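Local coordinates for uncharacterized protein MJ0754 (Methanocaldococcus jannaschii, PDB 3Q4N) that is of unknown function but folds as a ferritin-like four-helix bundle that binds metal, probably at a dinuclear centre within the bundle, at residues B[32-36]-B[47-51]; B[53-57]-B[142-146]; B[110-115]-B[161-166]. All blocks are in the same frame, centred on the assembly; numbering follows the deposited sequence.

Interaction 1 (B[32-36]-B[47-51]); sequences RDVYL and FKNIA
Two helices of a ferritin-like four-helix bundle pack as an antiparallel helical hairpin here, 32-36 on helix 15-42 and 47-51 on helix 45-68. Their local axes approach to 8.4 Å at a signed crossing angle of -160°, with CA pairs Y35-F47 at 4.9 Å and R32-A51 at 4.7 Å. No hydrogen bond crosses; the contact is apolar and largely buried. F47 (chi1 m) sets its CB 3.6 Å from Y35 O, and Y35 CD1 lies at the edge of the F47 ring, 3.9 Å from F47 CD1. I50 (m, t) brings CG2 to 3.5 Å from Y35 CE2, while Y35, also m at chi1, sends its OH on to E113. The small A51 is consistent with the close approach: its CB lies 3.9 Å from L36 CG and 4.1 Å from Y35 CB. R32 passes A51 with its aliphatic part and turns its guanidinium away to Q55 and D33, the salt bridge R32 NH2 to D33 OD2 measuring 2.9 Å.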
loop_
_atom_site.group_PDB
_atom_site.type_symbol
_atom_site.label_atom_id
_atom_site.label_comp_id
_atom_site.label_asym_id
_atom_site.label_seq_id
_atom_site.Cartn_x
_atom_site.Cartn_y
_atom_site.Cartn_z
ATOM N N ARG B 32 -1.957 -16.674 -6.182
ATOM C CA ARG B 32 -2.114 -18.043 -6.603
ATOM C C ARG B 32 -0.852 -18.886 -6.331
ATOM O O ARG B 32 -0.927 -19.951 -5.698
ATOM C CB ARG B 32 -2.565 -18.115 -8.057
ATOM C CG ARG B 32 -2.983 -19.526 -8.482
ATOM C CD ARG B 32 -2.746 -19.816 -9.987
ATOM N NE ARG B 32 -1.344 -19.653 -10.396
ATOM C CZ ARG B 32 -0.924 -19.574 -11.658
ATOM N NH1 ARG B 32 -1.796 -19.651 -12.660
ATOM N NH2 ARG B 32 0.373 -19.409 -11.924
ATOM N N ASP B 33 0.304 -18.400 -6.777
ATOM C CA ASP B 33 1.569 -19.145 -6.620
ATOM C C ASP B 33 1.915 -19.351 -5.150
ATOM O O ASP B 33 2.457 -20.398 -4.759
ATOM C CB ASP B 33 2.725 -18.427 -7.311
ATOM C CG ASP B 33 2.495 -18.229 -8.797
ATOM O OD1 ASP B 33 3.051 -17.255 -9.336
ATOM O OD2 ASP B 33 1.761 -19.027 -9.431
ATOM N N VAL B 34 1.594 -18.357 -4.325
ATOM C CA VAL B 34 1.767 -18.542 -2.888
ATOM C C VAL B 34 0.854 -19.650 -2.356
ATOM O O VAL B 34 1.339 -20.637 -1.799
ATOM C CB VAL B 34 1.617 -17.246 -2.087
ATOM C CG1 VAL B 34 1.785 -17.542 -0.622
ATOM C CG2 VAL B 34 2.667 -16.248 -2.537
ATOM N N TYR B 35 -0.453 -19.505 -2.550
ATOM C CA TYR B 35 -1.359 -20.488 -1.994
ATOM C C TYR B 35 -0.947 -21.903 -2.447
ATOM O O TYR B 35 -0.759 -22.796 -1.626
ATOM C CB TYR B 35 -2.829 -20.144 -2.291
ATOM C CG TYR B 35 -3.268 -18.766 -1.789
ATOM C CD1 TYR B 35 -2.726 -18.214 -0.643
ATOM C CD2 TYR B 35 -4.243 -18.031 -2.458
ATOM C CE1 TYR B 35 -3.113 -16.969 -0.179
ATOM C CE2 TYR B 35 -4.633 -16.768 -2.001
ATOM C CZ TYR B 35 -4.059 -16.251 -0.853
ATOM O OH TYR B 35 -4.422 -15.003 -0.380
ATOM N N LEU B 36 -0.740 -22.074 -3.748
ATOM C CA LEU B 36 -0.232 -23.331 -4.309
ATOM C C LEU B 36 1.001 -23.908 -3.597
ATOM O O LEU B 36 1.012 -25.089 -3.236
ATOM C CB LEU B 36 0.081 -23.133 -5.789
ATOM C CG LEU B 36 -1.116 -23.122 -6.734
ATOM C CD1 LEU B 36 -0.805 -22.334 -7.970
ATOM C CD2 LEU B 36 -1.487 -24.541 -7.100
ATOM N N PHE B 47 -5.989 -23.588 0.964
ATOM C CA PHE B 47 -4.989 -23.162 0.001
ATOM C C PHE B 47 -5.279 -23.690 -1.383
ATOM O O PHE B 47 -5.145 -22.953 -2.366
ATOM C CB PHE B 47 -3.609 -23.556 0.474
ATOM C CG PHE B 47 -3.154 -22.753 1.644
ATOM C CD1 PHE B 47 -3.156 -21.357 1.577
ATOM C CD2 PHE B 47 -2.758 -23.374 2.821
ATOM C CE1 PHE B 47 -2.752 -20.603 2.646
ATOM C CE2 PHE B 47 -2.345 -22.625 3.899
ATOM C CZ PHE B 47 -2.340 -21.233 3.811
ATOM N N LYS B 48 -5.698 -24.951 -1.458
ATOM C CA LYS B 48 -6.211 -25.477 -2.704
ATOM C C LYS B 48 -7.342 -24.588 -3.167
ATOM O O LYS B 48 -7.238 -23.955 -4.214
ATOM C CB LYS B 48 -6.721 -26.905 -2.550
ATOM C CG LYS B 48 -7.331 -27.447 -3.832
ATOM C CD LYS B 48 -7.488 -28.948 -3.806
ATOM C CE LYS B 48 -7.496 -29.494 -5.223
ATOM N NZ LYS B 48 -6.887 -30.853 -5.201
ATOM N N ASN B 49 -8.412 -24.520 -2.377
ATOM C CA ASN B 49 -9.644 -23.880 -2.835
ATOM C C ASN B 49 -9.422 -22.448 -3.318
ATOM O O ASN B 49 -9.975 -22.043 -4.349
ATOM C CB ASN B 49 -10.748 -23.927 -1.781
ATOM C CG ASN B 49 -10.934 -25.318 -1.160
ATOM O OD1 ASN B 49 -10.569 -26.347 -1.744
ATOM N ND2 ASN B 49 -11.496 -25.344 0.056
ATOM N N ILE B 50 -8.579 -21.698 -2.612
ATOM C CA ILE B 50 -8.394 -20.300 -2.943
ATOM C C ILE B 50 -7.395 -20.102 -4.092
ATOM O O ILE B 50 -7.472 -19.118 -4.838
ATOM C CB ILE B 50 -8.100 -19.472 -1.681
ATOM C CG1 ILE B 50 -9.296 -19.590 -0.747
ATOM C CG2 ILE B 50 -7.887 -18.003 -2.012
ATOM C CD1 ILE B 50 -9.101 -19.036 0.609
ATOM N N ALA B 51 -6.481 -21.046 -4.268
ATOM C CA ALA B 51 -5.617 -21.024 -5.451
ATOM C C ALA B 51 -6.463 -21.164 -6.724
ATOM O O ALA B 51 -6.201 -20.508 -7.736
ATOM C CB ALA B 51 -4.596 -22.131 -5.373
#

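Interaction 2 (B[53-57]-B[142-146]); sequences SEQTH and GSRNH
Helices 45-68 and 130-155 run antiparallel across the bundle interior, segments 53-57 and 142-146 crossing at -160° with their axes 11.4 Å apart. The gap is spanned by polar side chains, and the nearest CA pair, S53-G142, is 8.0 Å apart. S53 (chi1 t) points across, its OG 3.4 Å from H146 NE2 in a weak hydrogen bond at the edge of the imidazole. E54 (m, m) bends its carboxylate inward, OE2 lying 3.5 Å from H146 ND1; the like-charged carboxylate of E113 comes close to the same OE2, consistent with acids gathered to hold a metal. One turn on from S53, H57 (chi1 m) leans on G142 with NE2 3.9 Å from G142 CA, where a CB would clash, while H57 ND1 is hydrogen-bonded to E28. Its ring lies obliquely to that of H146 (chi1 m), centroids 5.5 Å apart and planes at 36°. E54 and H57 have the ExxH spacing, and with H146, E28 and E113 they form a cluster consistent with the dinuclear metal site of ferritin-like four-helix bundles.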
loop_
_atom_site.group_PDB
_atom_site.type_symbol
_atom_site.label_atom_id
_atom_site.label_comp_id
_atom_site.label_asym_id
_atom_site.label_seq_id
_atom_site.Cartn_x
_atom_site.Cartn_y
_atom_site.Cartn_z
ATOM N N SER B 53 -9.489 -20.239 -6.991
ATOM C CA SER B 53 -10.214 -19.010 -7.173
ATOM C C SER B 53 -9.308 -17.943 -7.746
ATOM O O SER B 53 -9.681 -17.216 -8.676
ATOM C CB SER B 53 -10.770 -18.540 -5.849
ATOM O OG SER B 53 -11.743 -17.549 -6.077
ATOM N N GLU B 54 -8.104 -17.851 -7.187
ATOM C CA GLU B 54 -7.122 -16.883 -7.667
ATOM C C GLU B 54 -6.717 -17.149 -9.119
ATOM O O GLU B 54 -6.308 -16.214 -9.818
ATOM C CB GLU B 54 -5.921 -16.773 -6.720
ATOM C CG GLU B 54 -6.283 -16.189 -5.334
ATOM C CD GLU B 54 -6.399 -14.666 -5.337
ATOM O OE1 GLU B 54 -6.089 -14.095 -6.395
ATOM O OE2 GLU B 54 -6.789 -14.035 -4.299
ATOM N N GLN B 55 -6.870 -18.400 -9.582
ATOM C CA GLN B 55 -6.709 -18.705 -11.011
ATOM C C GLN B 55 -7.799 -18.006 -11.785
ATOM O O GLN B 55 -7.489 -17.229 -12.692
ATOM C CB GLN B 55 -6.734 -20.195 -11.320
ATOM C CG GLN B 55 -6.626 -20.503 -12.815
ATOM C CD GLN B 55 -5.316 -20.036 -13.423
ATOM O OE1 GLN B 55 -4.247 -20.500 -13.054
ATOM N NE2 GLN B 55 -5.397 -19.113 -14.361
ATOM N N THR B 56 -9.057 -18.279 -11.430
ATOM C CA THR B 56 -10.196 -17.499 -11.926
ATOM C C THR B 56 -9.826 -16.019 -12.024
ATOM O O THR B 56 -9.808 -15.453 -13.105
ATOM C CB THR B 56 -11.451 -17.601 -10.996
ATOM O OG1 THR B 56 -11.794 -18.977 -10.765
ATOM C CG2 THR B 56 -12.644 -16.854 -11.595
ATOM N N HIS B 57 -9.518 -15.404 -10.890
ATOM C CA HIS B 57 -9.127 -13.993 -10.879
ATOM C C HIS B 57 -8.027 -13.682 -11.921
ATOM O O HIS B 57 -8.036 -12.615 -12.550
ATOM C CB HIS B 57 -8.609 -13.587 -9.495
ATOM C CG HIS B 57 -9.653 -13.528 -8.415
ATOM N ND1 HIS B 57 -9.576 -12.634 -7.365
ATOM C CD2 HIS B 57 -10.772 -14.262 -8.199
ATOM C CE1 HIS B 57 -10.602 -12.818 -6.556
ATOM N NE2 HIS B 57 -11.346 -13.797 -7.039
ATOM N N GLY B 142 -14.528 -11.236 -4.507
ATOM C CA GLY B 142 -13.832 -12.522 -4.298
ATOM C C GLY B 142 -12.798 -12.459 -3.188
ATOM O O GLY B 142 -12.691 -13.371 -2.385
ATOM N N SER B 143 -12.052 -11.361 -3.132
ATOM C CA SER B 143 -10.989 -11.181 -2.138
ATOM C C SER B 143 -11.502 -11.030 -0.716
ATOM O O SER B 143 -10.889 -11.534 0.226
ATOM C CB SER B 143 -10.096 -9.978 -2.486
ATOM O OG SER B 143 -8.979 -10.381 -3.269
ATOM N N ARG B 144 -12.619 -10.331 -0.560
ATOM C CA ARG B 144 -13.225 -10.172 0.751
ATOM C C ARG B 144 -13.579 -11.534 1.364
ATOM O O ARG B 144 -13.361 -11.761 2.561
ATOM C CB ARG B 144 -14.437 -9.248 0.670
ATOM C CG ARG B 144 -14.071 -7.773 0.477
ATOM C CD ARG B 144 -15.205 -6.823 0.893
ATOM N NE ARG B 144 -16.167 -6.516 -0.177
ATOM C CZ ARG B 144 -16.241 -5.338 -0.799
ATOM N NH1 ARG B 144 -15.409 -4.351 -0.466
ATOM N NH2 ARG B 144 -17.149 -5.142 -1.755
ATOM N N ASN B 145 -14.091 -12.437 0.524
ATOM C CA ASN B 145 -14.380 -13.804 0.916
ATOM C C ASN B 145 -13.176 -14.591 1.362
ATOM O O ASN B 145 -13.269 -15.430 2.267
ATOM C CB ASN B 145 -15.043 -14.541 -0.228
ATOM C CG ASN B 145 -16.527 -14.641 -0.044
ATOM O OD1 ASN B 145 -17.211 -13.619 0.030
ATOM N ND2 ASN B 145 -17.042 -15.868 0.067
ATOM N N HIS B 146 -12.046 -14.339 0.719
ATOM C CA HIS B 146 -10.810 -15.001 1.115
ATOM C C HIS B 146 -10.359 -14.562 2.516
ATOM O O HIS B 146 -9.997 -15.395 3.357
ATOM C CB HIS B 146 -9.715 -14.773 0.070
ATOM C CG HIS B 146 -10.082 -15.249 -1.304
ATOM N ND1 HIS B 146 -9.662 -14.611 -2.452
ATOM C CD2 HIS B 146 -10.850 -16.285 -1.713
ATOM C CE1 HIS B 146 -10.154 -15.240 -3.507
ATOM N NE2 HIS B 146 -10.874 -16.259 -3.084
#

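Interaction 3 (B[110-115]-B[161-166]); sequences ATIEDL and YTPQYI
This is a helix-to-loop contact in which one carboxylate accepts three successive backbone NH groups: 161-166, the non-helical chain between helices 130-155 and 168-175, lies against 110-115 of helix 102-125, burying 408 Å² in all. The nearest CA pairs are L115-Y165 at 5.8 Å and A110-Y161 at 7.6 Å. D114 (chi1 t) is the acceptor: Q164 N lies 2.8 Å from D114 OD2, and D114 OD1 receives Y165 N at 3.2 Å and I166 N at 3.1 Å. The loop is extended from Y161 to P163 (phi/psi -155/144, -117/130, -46/149), turns at Q164 and Y165 (-127/-26, -122/-38), and straightens at I166 (-88/164), so the three NH groups converge. Y161 OH adds to the cluster, 2.7 Å from D114 OD2 and 2.8 Å from Q164 OE1. Two CH-pi contacts place a methyl over a ring face: A110 CB sits 4.0 Å from the Y161 ring centroid (chi1 t), L115 CD1 4.2 Å from that of Y165 (chi1 m). T111 CG2 meets Q164 OE1 at 3.4 Å. Q164 O bonds to K86 of the second subunit, and within the chain Y171 of helix 168-175 touches Y161, P163 and I166.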
loop_
_atom_site.group_PDB
_atom_site.type_symbol
_atom_site.label_atom_id
_atom_site.label_comp_id
_atom_site.label_asym_id
_atom_site.label_seq_id
_atom_site.Cartn_x
_atom_site.Cartn_y
_atom_site.Cartn_z
ATOM N N ALA B 110 -4.103 -14.250 4.749
ATOM C CA ALA B 110 -4.780 -13.036 5.167
ATOM C C ALA B 110 -4.108 -11.821 4.589
ATOM O O ALA B 110 -4.783 -10.921 4.081
ATOM C CB ALA B 110 -4.797 -12.934 6.655
ATOM N N THR B 111 -2.778 -11.832 4.633
ATOM C CA THR B 111 -1.967 -10.665 4.300
ATOM C C THR B 111 -1.975 -10.335 2.814
ATOM O O THR B 111 -1.885 -9.173 2.433
ATOM C CB THR B 111 -0.516 -10.876 4.731
ATOM O OG1 THR B 111 -0.462 -11.223 6.132
ATOM C CG2 THR B 111 0.303 -9.624 4.460
ATOM N N ILE B 112 -2.061 -11.359 1.976
ATOM C CA ILE B 112 -2.088 -11.163 0.537
ATOM C C ILE B 112 -3.423 -10.500 0.164
ATOM O O ILE B 112 -3.506 -9.599 -0.691
ATOM C CB ILE B 112 -1.899 -12.511 -0.172
ATOM C CG1 ILE B 112 -0.455 -12.965 -0.020
ATOM C CG2 ILE B 112 -2.256 -12.429 -1.655
ATOM C CD1 ILE B 112 -0.296 -14.498 0.050
ATOM N N GLU B 113 -4.458 -10.952 0.851
ATOM C CA GLU B 113 -5.792 -10.471 0.645
ATOM C C GLU B 113 -5.974 -9.043 1.189
ATOM O O GLU B 113 -6.750 -8.242 0.658
ATOM C CB GLU B 113 -6.748 -11.474 1.290
ATOM C CG GLU B 113 -6.648 -12.876 0.674
ATOM C CD GLU B 113 -7.153 -12.929 -0.771
ATOM O OE1 GLU B 113 -7.506 -11.875 -1.337
ATOM O OE2 GLU B 113 -7.194 -14.020 -1.364
ATOM N N ASP B 114 -5.243 -8.738 2.256
ATOM C CA ASP B 114 -5.208 -7.402 2.855
ATOM C C ASP B 114 -4.644 -6.419 1.814
ATOM O O ASP B 114 -5.260 -5.394 1.471
ATOM C CB ASP B 114 -4.319 -7.470 4.102
ATOM C CG ASP B 114 -4.345 -6.203 4.931
ATOM O OD1 ASP B 114 -4.803 -5.130 4.448
ATOM O OD2 ASP B 114 -3.878 -6.289 6.086
ATOM N N LEU B 115 -3.473 -6.779 1.303
ATOM C CA LEU B 115 -2.829 -6.065 0.250
ATOM C C LEU B 115 -3.653 -6.131 -1.027
ATOM O O LEU B 115 -3.549 -5.260 -1.891
ATOM C CB LEU B 115 -1.463 -6.674 0.014
ATOM C CG LEU B 115 -0.592 -5.862 -0.930
ATOM C CD1 LEU B 115 -0.756 -4.369 -0.697
ATOM C CD2 LEU B 115 0.851 -6.250 -0.709
ATOM N N TYR B 161 -6.183 -11.439 13.319
ATOM C CA TYR B 161 -5.401 -10.640 12.377
ATOM C C TYR B 161 -5.700 -9.150 12.485
ATOM O O TYR B 161 -6.858 -8.765 12.712
ATOM C CB TYR B 161 -5.692 -11.089 10.955
ATOM C CG TYR B 161 -4.845 -10.393 9.918
ATOM C CD1 TYR B 161 -3.491 -10.695 9.776
ATOM C CD2 TYR B 161 -5.396 -9.433 9.081
ATOM C CE1 TYR B 161 -2.721 -10.065 8.827
ATOM C CE2 TYR B 161 -4.637 -8.800 8.134
ATOM C CZ TYR B 161 -3.301 -9.116 8.008
ATOM O OH TYR B 161 -2.550 -8.473 7.052
ATOM N N THR B 162 -4.684 -8.305 12.302
ATOM C CA THR B 162 -4.980 -6.881 12.145
ATOM C C THR B 162 -4.571 -6.385 10.784
ATOM O O THR B 162 -3.448 -6.618 10.353
ATOM C CB THR B 162 -4.368 -5.976 13.233
ATOM O OG1 THR B 162 -3.882 -6.782 14.306
ATOM C CG2 THR B 162 -5.449 -4.973 13.778
ATOM N N PRO B 163 -5.489 -5.698 10.100
ATOM C CA PRO B 163 -5.261 -5.031 8.838
ATOM C C PRO B 163 -3.969 -4.222 8.848
ATOM O O PRO B 163 -3.566 -3.734 9.894
ATOM C CB PRO B 163 -6.463 -4.088 8.731
ATOM C CG PRO B 163 -7.092 -4.081 10.092
ATOM C CD PRO B 163 -6.847 -5.443 10.587
ATOM N N GLN B 164 -3.314 -4.102 7.698
ATOM C CA GLN B 164 -2.071 -3.349 7.592
ATOM C C GLN B 164 -2.218 -2.347 6.484
ATOM O O GLN B 164 -1.555 -1.312 6.484
ATOM C CB GLN B 164 -0.897 -4.273 7.274
ATOM C CG GLN B 164 -0.669 -5.368 8.300
ATOM C CD GLN B 164 0.246 -6.491 7.797
ATOM O OE1 GLN B 164 -0.101 -7.231 6.883
ATOM N NE2 GLN B 164 1.410 -6.630 8.417
ATOM N N TYR B 165 -3.100 -2.664 5.541
ATOM C CA TYR B 165 -3.234 -1.901 4.313
ATOM C C TYR B 165 -4.622 -1.373 4.136
ATOM O O TYR B 165 -4.787 -0.257 3.647
ATOM C CB TYR B 165 -2.855 -2.763 3.120
ATOM C CG TYR B 165 -1.484 -3.375 3.278
ATOM C CD1 TYR B 165 -0.357 -2.561 3.398
ATOM C CD2 TYR B 165 -1.313 -4.765 3.323
ATOM C CE1 TYR B 165 0.908 -3.101 3.548
ATOM C CE2 TYR B 165 -0.049 -5.320 3.469
ATOM C CZ TYR B 165 1.062 -4.476 3.587
ATOM O OH TYR B 165 2.334 -4.991 3.745
ATOM N N ILE B 166 -5.621 -2.171 4.507
ATOM C CA ILE B 166 -7.008 -1.669 4.535
ATOM C C ILE B 166 -7.290 -1.050 5.901
ATOM O O ILE B 166 -6.528 -1.278 6.834
ATOM C CB ILE B 166 -8.054 -2.749 4.203
ATOM C CG1 ILE B 166 -7.873 -3.963 5.109
ATOM C CG2 ILE B 166 -7.958 -3.121 2.736
ATOM C CD1 ILE B 166 -9.115 -4.789 5.275
#

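All three contacts lie in one ferritin-like bundle. Interaction 1 closes before the other two open, whereas interactions 2 and 3 alternate along the chain. Interactions 1 and 2 share helix 45-68, their centres about 10 Å apart; interaction 3, on helix 102-125, is about 14 Å from interaction 2 and about 17 Å from interaction 1. E113 meets both other contacts: its OE2 probably hydrogen-bonds Y35 OH (3.1 Å), its OE1 S143 OG (2.9 Å). E113 OE2 is also 2.8 Å from H146 ND1 and 3.0 Å from E54 OE2, like charges close together, consistent with a metal-binding cluster. Interactions 1 and 3 thus border the probable metal-binding interior, and interaction 3 also reaches the dimer interface.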